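Local coordinates for protein cleavage stimulation factor 77 (Encephalitozoon cuniculi, PDB 2UY1) that forms a homodimer, probably binds mRNA, and is thought to help assemble the cleavage stimulation factor of mRNA 3'-end processing, at residues E381-W387 / A418-P422; F360-L364 / A373-F377; H320-Y324 / F448-K452. The contacts are given in a common frame with arbitrary orientation. Residues are numbered along the deposited sequence.

Contact 1: E381-W387 / A418-P422; sequences EKTSRMW and AILPP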
loop_
_atom_site.group_PDB
_atom_site.type_symbol
_atom_site.label_atom_id
_atom_site.label_comp_id
_atom_site.label_asym_id
_atom_site.label_seq_id
_atom_site.Cartn_x
_atom_site.Cartn_y
_atom_site.Cartn_z
ATOM N N GLU B 381 5.344 10.804 -18.637
ATOM C CA GLU B 381 4.206 9.952 -18.456
ATOM C C GLU B 381 4.191 9.541 -16.979
ATOM O O GLU B 381 5.226 9.588 -16.334
ATOM C CB GLU B 381 4.348 8.714 -19.325
ATOM C CG GLU B 381 4.872 9.020 -20.699
ATOM C CD GLU B 381 4.687 7.868 -21.630
ATOM O OE1 GLU B 381 3.656 7.847 -22.338
ATOM O OE2 GLU B 381 5.549 6.978 -21.649
ATOM N N LYS B 382 3.035 9.171 -16.467
ATOM C CA LYS B 382 2.803 9.108 -15.026
ATOM C C LYS B 382 2.079 7.859 -14.591
ATOM O O LYS B 382 1.182 7.345 -15.284
ATOM C CB LYS B 382 2.029 10.370 -14.612
ATOM C CG LYS B 382 2.751 11.613 -15.123
ATOM C CD LYS B 382 2.069 12.838 -14.899
ATOM C CE LYS B 382 1.533 13.389 -16.099
ATOM N NZ LYS B 382 2.447 14.231 -16.827
ATOM N N THR B 383 2.507 7.333 -13.448
ATOM C CA THR B 383 1.818 6.289 -12.767
ATOM C C THR B 383 0.720 6.955 -11.934
ATOM O O THR B 383 0.771 8.152 -11.770
ATOM C CB THR B 383 2.818 5.543 -11.807
ATOM O OG1 THR B 383 3.385 6.512 -10.909
ATOM C CG2 THR B 383 3.938 4.818 -12.603
ATOM N N SER B 384 -0.249 6.175 -11.430
ATOM C CA SER B 384 -1.308 6.716 -10.552
ATOM C C SER B 384 -0.660 7.294 -9.328
ATOM O O SER B 384 -1.169 8.253 -8.824
ATOM C CB SER B 384 -2.304 5.693 -9.987
ATOM O OG SER B 384 -2.895 4.907 -10.974
ATOM N N ARG B 385 0.413 6.675 -8.827
ATOM C CA ARG B 385 1.048 7.144 -7.616
ATOM C C ARG B 385 1.682 8.532 -7.835
ATOM O O ARG B 385 1.590 9.329 -6.960
ATOM C CB ARG B 385 2.080 6.183 -7.075
ATOM C CG ARG B 385 2.568 6.586 -5.689
ATOM C CD ARG B 385 3.945 6.016 -5.403
ATOM N NE ARG B 385 4.169 5.940 -3.968
ATOM C CZ ARG B 385 5.149 5.259 -3.385
ATOM N NH1 ARG B 385 6.024 4.568 -4.125
ATOM N NH2 ARG B 385 5.244 5.270 -2.051
ATOM N N MET B 386 2.254 8.807 -9.007
ATOM C CA MET B 386 2.843 10.101 -9.362
ATOM C C MET B 386 1.701 11.115 -9.437
ATOM O O MET B 386 1.754 12.115 -8.775
ATOM C CB MET B 386 3.574 10.028 -10.724
ATOM C CG MET B 386 4.957 9.348 -10.664
ATOM S SD MET B 386 5.533 8.931 -12.359
ATOM C CE MET B 386 6.072 10.618 -12.836
ATOM N N TRP B 387 0.658 10.821 -10.216
ATOM C CA TRP B 387 -0.603 11.627 -10.183
ATOM C C TRP B 387 -1.126 11.936 -8.771
ATOM O O TRP B 387 -1.321 13.118 -8.403
ATOM C CB TRP B 387 -1.704 10.948 -11.024
ATOM C CG TRP B 387 -1.665 11.235 -12.530
ATOM C CD1 TRP B 387 -1.462 10.324 -13.541
ATOM C CD2 TRP B 387 -1.836 12.502 -13.153
ATOM N NE1 TRP B 387 -1.518 10.960 -14.761
ATOM C CE2 TRP B 387 -1.742 12.302 -14.543
ATOM C CE3 TRP B 387 -2.112 13.804 -12.668
ATOM C CZ2 TRP B 387 -1.892 13.346 -15.444
ATOM C CZ3 TRP B 387 -2.220 14.819 -13.567
ATOM C CH2 TRP B 387 -2.076 14.595 -14.935
ATOM N N ALA B 418 -4.068 6.121 -20.570
ATOM C CA ALA B 418 -2.733 6.704 -20.616
ATOM C C ALA B 418 -1.922 6.625 -19.325
ATOM O O ALA B 418 -0.825 7.176 -19.260
ATOM C CB ALA B 418 -2.849 8.197 -21.029
ATOM N N ILE B 419 -2.442 6.029 -18.261
ATOM C CA ILE B 419 -1.619 5.982 -17.033
ATOM C C ILE B 419 -0.614 4.842 -17.145
ATOM O O ILE B 419 -0.948 3.736 -17.529
ATOM C CB ILE B 419 -2.459 5.826 -15.768
ATOM C CG1 ILE B 419 -3.384 7.062 -15.579
ATOM C CG2 ILE B 419 -1.579 5.417 -14.546
ATOM C CD1 ILE B 419 -3.835 7.348 -14.182
ATOM N N LEU B 420 0.636 5.101 -16.813
ATOM C CA LEU B 420 1.605 4.011 -16.870
ATOM C C LEU B 420 1.209 2.938 -15.850
ATOM O O LEU B 420 0.690 3.247 -14.762
ATOM C CB LEU B 420 3.012 4.503 -16.634
ATOM C CG LEU B 420 3.579 5.490 -17.625
ATOM C CD1 LEU B 420 4.862 6.016 -16.953
ATOM C CD2 LEU B 420 3.822 4.773 -18.961
ATOM N N PRO B 421 1.420 1.664 -16.202
ATOM C CA PRO B 421 1.300 0.561 -15.255
ATOM C C PRO B 421 2.052 0.765 -13.907
ATOM O O PRO B 421 3.186 1.276 -13.880
ATOM C CB PRO B 421 1.909 -0.636 -16.046
ATOM C CG PRO B 421 1.626 -0.319 -17.421
ATOM C CD PRO B 421 1.802 1.191 -17.544
ATOM N N PRO B 422 1.423 0.376 -12.779
ATOM C CA PRO B 422 2.072 0.550 -11.469
ATOM C C PRO B 422 3.311 -0.298 -11.233
ATOM O O PRO B 422 3.439 -1.432 -11.769
ATOM C CB PRO B 422 0.975 0.163 -10.471
ATOM C CG PRO B 422 0.005 -0.678 -11.284
ATOM C CD PRO B 422 0.057 -0.178 -12.659
HETATM O O HOH W 1 1.152 8.933 -18.900
HETATM O O HOH W 2 0.001 3.210 -12.286
#
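Water stands in for direct backbone bonds at two of the three places where these segments pair. Leu420 N donates directly to Lys382 O (2.8 Å). On one side of that bond a water accepts from Lys382 N (3.1 Å) and donates to Ala418 O (2.7 Å); on the other, a second water links Ser384 N (3.1 Å) to Leu420 O (2.6 Å). The atom pattern resembles that of parallel strands, but the backbones cross steeply at the one direct bond, so the N and O atoms beside it diverge beyond bonding distance and water fills the gaps. Ile419 CA adds a CH...O contact to Lys382 O (3.6 Å). The pairing runs into the first residue of helix 384-397, whose N-cap is Thr383. Thr383 OG1 accepts from Met386 N (3.2 Å), and Thr383 N returns a weak bond to Met386 SD (3.6 Å), a capping box closed by sulfur. The helix is the first of a helical pair with 400-415, consistent with the half-a-TPR (HAT) repeats of the Suf family, and 418-422 leaves that pair's end to run back past its start. Leu420 points at 381-387, its CD1 3.6 Å from Glu381 CB, and also touches Thr354 on helix 354-367. Ile419 CG2 sits 3.5 Å from Ser384 N, while Ile419 CD1 reaches Trp387 CD1 at 3.9 Å. Thr383 OG1 is hydrogen-bonded to Glu358 as well. Gln431 of the second subunit hydrogen-bonds Ser384 OG and packs on Ile419, so the dimer partner borders this spot.

Contact 2: F360-L364 / A373-F377; sequences FFLFL and ARALF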
loop_
_atom_site.group_PDB
_atom_site.type_symbol
_atom_site.label_atom_id
_atom_site.label_comp_id
_atom_site.label_asym_id
_atom_site.label_seq_id
_atom_site.Cartn_x
_atom_site.Cartn_y
_atom_site.Cartn_z
ATOM N N PHE B 360 12.359 9.506 -9.621
ATOM C CA PHE B 360 12.879 10.874 -9.882
ATOM C C PHE B 360 11.835 11.916 -9.461
ATOM O O PHE B 360 12.186 12.856 -8.814
ATOM C CB PHE B 360 13.143 11.078 -11.385
ATOM C CG PHE B 360 13.934 12.339 -11.766
ATOM C CD1 PHE B 360 14.497 13.172 -10.830
ATOM C CD2 PHE B 360 14.150 12.635 -13.138
ATOM C CE1 PHE B 360 15.222 14.296 -11.193
ATOM C CE2 PHE B 360 14.852 13.746 -13.508
ATOM C CZ PHE B 360 15.371 14.596 -12.549
ATOM N N PHE B 361 10.589 11.774 -9.898
ATOM C CA PHE B 361 9.588 12.744 -9.532
ATOM C C PHE B 361 9.380 12.807 -8.045
ATOM O O PHE B 361 9.311 13.891 -7.488
ATOM C CB PHE B 361 8.275 12.544 -10.287
ATOM C CG PHE B 361 7.149 13.409 -9.746
ATOM C CD1 PHE B 361 7.191 14.822 -9.920
ATOM C CD2 PHE B 361 6.107 12.833 -9.016
ATOM C CE1 PHE B 361 6.188 15.682 -9.363
ATOM C CE2 PHE B 361 5.073 13.682 -8.470
ATOM C CZ PHE B 361 5.149 15.123 -8.687
ATOM N N LEU B 362 9.303 11.670 -7.388
ATOM C CA LEU B 362 8.899 11.636 -5.964
ATOM C C LEU B 362 10.045 12.074 -5.075
ATOM O O LEU B 362 9.857 12.631 -3.988
ATOM C CB LEU B 362 8.420 10.256 -5.533
ATOM C CG LEU B 362 7.097 9.738 -6.140
ATOM C CD1 LEU B 362 6.895 8.313 -5.705
ATOM C CD2 LEU B 362 5.810 10.594 -5.802
ATOM N N PHE B 363 11.258 11.798 -5.558
ATOM C CA PHE B 363 12.466 12.321 -4.939
ATOM C C PHE B 363 12.427 13.843 -5.038
ATOM O O PHE B 363 12.722 14.541 -4.101
ATOM C CB PHE B 363 13.722 11.844 -5.689
ATOM C CG PHE B 363 14.975 12.584 -5.278
ATOM C CD1 PHE B 363 15.613 12.294 -4.054
ATOM C CD2 PHE B 363 15.542 13.531 -6.106
ATOM C CE1 PHE B 363 16.786 12.995 -3.669
ATOM C CE2 PHE B 363 16.699 14.255 -5.720
ATOM C CZ PHE B 363 17.315 13.991 -4.495
ATOM N N LEU B 364 12.160 14.406 -6.200
ATOM C CA LEU B 364 12.199 15.901 -6.217
ATOM C C LEU B 364 11.084 16.511 -5.302
ATOM O O LEU B 364 11.236 17.545 -4.655
ATOM C CB LEU B 364 12.033 16.399 -7.663
ATOM C CG LEU B 364 13.210 16.107 -8.613
ATOM C CD1 LEU B 364 12.846 16.555 -10.029
ATOM C CD2 LEU B 364 14.500 16.835 -8.148
ATOM N N ALA B 373 10.414 19.634 -9.688
ATOM C CA ALA B 373 9.418 18.585 -9.621
ATOM C C ALA B 373 8.321 18.867 -10.621
ATOM O O ALA B 373 7.944 17.977 -11.400
ATOM C CB ALA B 373 8.857 18.424 -8.161
ATOM N N ARG B 374 7.808 20.091 -10.625
ATOM C CA ARG B 374 6.655 20.438 -11.458
ATOM C C ARG B 374 6.962 20.398 -12.956
ATOM O O ARG B 374 6.174 19.853 -13.736
ATOM C CB ARG B 374 6.093 21.808 -11.101
ATOM C CG ARG B 374 5.364 21.894 -9.786
ATOM C CD ARG B 374 5.131 23.387 -9.531
ATOM N NE ARG B 374 4.337 23.687 -8.339
ATOM C CZ ARG B 374 3.073 23.327 -8.144
ATOM N NH1 ARG B 374 2.420 22.600 -9.039
ATOM N NH2 ARG B 374 2.448 23.685 -7.035
ATOM N N ALA B 375 8.114 20.942 -13.332
ATOM C CA ALA B 375 8.610 20.849 -14.720
ATOM C C ALA B 375 8.830 19.427 -15.207
ATOM O O ALA B 375 8.569 19.119 -16.383
ATOM C CB ALA B 375 9.903 21.641 -14.864
ATOM N N LEU B 376 9.341 18.559 -14.328
ATOM C CA LEU B 376 9.544 17.160 -14.704
ATOM C C LEU B 376 8.183 16.434 -14.929
ATOM O O LEU B 376 8.005 15.731 -15.960
ATOM C CB LEU B 376 10.440 16.426 -13.691
ATOM C CG LEU B 376 10.669 14.937 -13.951
ATOM C CD1 LEU B 376 11.597 14.715 -15.230
ATOM C CD2 LEU B 376 11.185 14.194 -12.701
ATOM N N PHE B 377 7.265 16.581 -13.964
ATOM C CA PHE B 377 5.902 16.041 -14.055
ATOM C C PHE B 377 5.228 16.392 -15.388
ATOM O O PHE B 377 4.617 15.508 -15.987
ATOM C CB PHE B 377 5.079 16.568 -12.880
ATOM C CG PHE B 377 3.713 15.930 -12.713
ATOM C CD1 PHE B 377 3.554 14.700 -12.046
ATOM C CD2 PHE B 377 2.563 16.604 -13.169
ATOM C CE1 PHE B 377 2.257 14.133 -11.872
ATOM C CE2 PHE B 377 1.295 16.069 -12.978
ATOM C CZ PHE B 377 1.140 14.831 -12.322
#
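Phe361, Leu376 and Ala373 carry most of the surface that these two helices bury against each other. The CA-to-CB bond of Leu376 points toward helix 354-367, and its CD2 slots between several side chains: it lies over the face of the Phe360 ring as a CH-pi contact (3.6 Å from the ring centroid), with Phe360 CD2 3.4 Å away, and it meets Leu364 CD1 at 3.9 Å and Phe361 CB at 4.1 Å. Phe361 leaves its own helix sideways, yet its ring reaches across to the neighbour. There its CE1 approaches Ala373 O (3.5 Å) edge-on and Ala373 CB (4.0 Å). The N-to-C directions of the short segments differ by 160°, nearly antiparallel, with axes 9.3 Å apart at closest approach: this is the helical hairpin of helices 354-367 and 370-379, consistent with one HAT repeat of the TPR-like Suf superhelix. Near the turn of the hairpin the backbones draw closest, Leu364 CA and Ala373 CA being 5.2 Å apart; small Ala373 permits this, its CB meeting Leu364 CB at 3.8 Å. Farther along, Phe377 CD1 lies over the Phe361 ring, 3.7 Å from Phe361 CZ; the two rings are inclined at 42° with centroids 5.1 Å apart. Neighbouring repeats extend this apolar layer. Phe360 meets Phe343 and Tyr340 of helix 337-349, while Met390 of helix 384-397 touches both Phe361 and Phe377.

Contact 3: H320-Y324 / F448-K452; sequences HVFIY and FLDLK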
loop_
_atom_site.group_PDB
_atom_site.type_symbol
_atom_site.label_atom_id
_atom_site.label_comp_id
_atom_site.label_asym_id
_atom_site.label_seq_id
_atom_site.Cartn_x
_atom_site.Cartn_y
_atom_site.Cartn_z
ATOM N N HIS B 320 18.485 1.314 -11.758
ATOM C CA HIS B 320 18.737 1.367 -10.315
ATOM C C HIS B 320 20.051 2.020 -9.919
ATOM O O HIS B 320 20.181 2.507 -8.807
ATOM C CB HIS B 320 18.779 -0.063 -9.758
ATOM C CG HIS B 320 17.443 -0.728 -9.709
ATOM N ND1 HIS B 320 16.781 -1.477 -10.621
ATOM C CD2 HIS B 320 16.608 -0.621 -8.619
ATOM C CE1 HIS B 320 15.578 -1.829 -10.062
ATOM N NE2 HIS B 320 15.506 -1.317 -8.845
ATOM N N VAL B 321 21.061 1.914 -10.783
ATOM C CA VAL B 321 22.432 2.269 -10.420
ATOM C C VAL B 321 22.499 3.775 -10.448
ATOM O O VAL B 321 23.135 4.366 -9.620
ATOM C CB VAL B 321 23.507 1.590 -11.410
ATOM C CG1 VAL B 321 24.975 2.104 -11.153
ATOM C CG2 VAL B 321 23.474 0.121 -11.233
ATOM N N PHE B 322 21.735 4.371 -11.353
ATOM C CA PHE B 322 21.617 5.828 -11.436
ATOM C C PHE B 322 20.855 6.387 -10.252
ATOM O O PHE B 322 21.207 7.428 -9.769
ATOM C CB PHE B 322 20.843 6.234 -12.695
ATOM C CG PHE B 322 21.566 5.956 -14.007
ATOM C CD1 PHE B 322 22.458 6.876 -14.529
ATOM C CD2 PHE B 322 21.321 4.775 -14.712
ATOM C CE1 PHE B 322 23.109 6.638 -15.754
ATOM C CE2 PHE B 322 21.957 4.523 -15.945
ATOM C CZ PHE B 322 22.837 5.477 -16.473
ATOM N N ILE B 323 19.729 5.759 -9.886
ATOM C CA ILE B 323 18.904 6.153 -8.750
ATOM C C ILE B 323 19.687 5.996 -7.450
ATOM O O ILE B 323 19.648 6.855 -6.576
ATOM C CB ILE B 323 17.623 5.273 -8.649
ATOM C CG1 ILE B 323 16.771 5.304 -9.931
ATOM C CG2 ILE B 323 16.812 5.569 -7.369
ATOM C CD1 ILE B 323 15.561 4.290 -9.876
ATOM N N TYR B 324 20.410 4.878 -7.310
ATOM C CA TYR B 324 21.288 4.734 -6.152
ATOM C C TYR B 324 22.347 5.835 -6.053
ATOM O O TYR B 324 22.574 6.383 -4.971
ATOM C CB TYR B 324 21.922 3.362 -6.191
ATOM C CG TYR B 324 23.103 3.242 -5.307
ATOM C CD1 TYR B 324 22.966 2.949 -3.937
ATOM C CD2 TYR B 324 24.382 3.440 -5.835
ATOM C CE1 TYR B 324 24.086 2.876 -3.154
ATOM C CE2 TYR B 324 25.494 3.369 -5.068
ATOM C CZ TYR B 324 25.362 3.074 -3.748
ATOM O OH TYR B 324 26.524 2.994 -3.013
ATOM N N PHE B 448 18.578 -3.340 -3.002
ATOM C CA PHE B 448 18.326 -1.888 -3.212
ATOM C C PHE B 448 16.948 -1.748 -3.835
ATOM O O PHE B 448 16.697 -2.221 -4.955
ATOM C CB PHE B 448 19.399 -1.190 -4.087
ATOM C CG PHE B 448 19.103 0.292 -4.391
ATOM C CD1 PHE B 448 19.108 1.275 -3.366
ATOM C CD2 PHE B 448 18.778 0.709 -5.685
ATOM C CE1 PHE B 448 18.853 2.643 -3.649
ATOM C CE2 PHE B 448 18.510 2.046 -5.960
ATOM C CZ PHE B 448 18.549 3.024 -4.941
ATOM N N LEU B 449 16.037 -1.121 -3.108
ATOM C CA LEU B 449 14.665 -1.042 -3.576
ATOM C C LEU B 449 14.143 -2.463 -3.906
ATOM O O LEU B 449 14.208 -3.333 -3.056
ATOM C CB LEU B 449 14.584 -0.099 -4.759
ATOM C CG LEU B 449 15.077 1.330 -4.379
ATOM C CD1 LEU B 449 14.861 2.240 -5.514
ATOM C CD2 LEU B 449 14.313 1.842 -3.158
ATOM N N ASP B 450 13.645 -2.679 -5.126
ATOM C CA ASP B 450 13.092 -3.963 -5.545
ATOM C C ASP B 450 14.127 -4.857 -6.263
ATOM O O ASP B 450 13.838 -6.024 -6.650
ATOM C CB ASP B 450 11.888 -3.711 -6.458
ATOM C CG ASP B 450 12.272 -3.043 -7.722
ATOM O OD1 ASP B 450 12.699 -1.854 -7.651
ATOM O OD2 ASP B 450 12.163 -3.727 -8.783
ATOM N N LEU B 451 15.318 -4.299 -6.452
ATOM C CA LEU B 451 16.471 -5.041 -6.912
ATOM C C LEU B 451 16.983 -5.901 -5.742
ATOM O O LEU B 451 17.548 -5.373 -4.786
ATOM C CB LEU B 451 17.558 -4.064 -7.318
ATOM C CG LEU B 451 18.742 -4.568 -8.134
ATOM C CD1 LEU B 451 18.270 -5.265 -9.421
ATOM C CD2 LEU B 451 19.578 -3.343 -8.463
ATOM N N LYS B 452 16.749 -7.206 -5.812
ATOM C CA LYS B 452 16.998 -8.145 -4.718
ATOM C C LYS B 452 17.857 -9.309 -5.180
ATOM O O LYS B 452 17.853 -9.600 -6.356
ATOM C CB LYS B 452 15.672 -8.657 -4.146
ATOM C CG LYS B 452 14.940 -7.564 -3.348
ATOM C CD LYS B 452 13.635 -7.966 -2.823
ATOM C CE LYS B 452 13.028 -6.783 -2.002
ATOM N NZ LYS B 452 11.835 -7.168 -1.225
#
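A type II' beta turn, Phe448 to Leu451, docks here on helix 319-333. The turn is closed in both directions, by Leu451 N to Phe448 O and by Phe448 N to Leu451 O (each 2.9 Å), and Leu449 at its second position takes the positive phi (53°) this turn requires. His320 is the residue most covered. Its NE2 donates to Asp450 OD1 (3.1 Å), a His-carboxylate hydrogen bond at the ring edge, while Leu451 packs over a face of the imidazole, CB 3.8 Å from the ring centroid in a CH-pi contact. Phe448 inserts its ring beside the helix. Tyr324 CB lies over its face, 3.6 Å from Phe448 CZ, and the edge of the Tyr324 ring is directed at the same Phe448 ring in a T-shaped pair (centroids 5.6 Å apart, planes at 87°). Ile323 CG2 touches the edge at Phe448 CZ (3.9 Å). Ile290 of helix 282-300 touches both His320 and Leu451. A turn near the end of the modelled chain thus folds back onto the superhelix, on the first helix of the pair 319-333 and 337-349, a pairing consistent with a HAT repeat of the Suf family.

Overall arrangement
The three contacts follow the stacked helical pairs of one superhelix. Contacts 1 and 2 adjoin, their centres about 13 Å apart: Lys382 NZ probably hydrogen-bonds Phe377 O (2.7 Å), and Trp387 CE3 packs on Phe377 CZ (3.4 Å); after a short linker, helix 370-379 is followed by helix 384-397, capped in contact 1. Contact 3 stands apart, its centre about 20 Å from that of contact 1 and 18 Å from that of contact 2, with nearest atoms about 9 and 6 Å away. In sequence, however, it spans both, since the chain passes through contacts 2 and 1 before returning to helix 319-333. The second subunit reaches contact 1 but not the segments of contact 2.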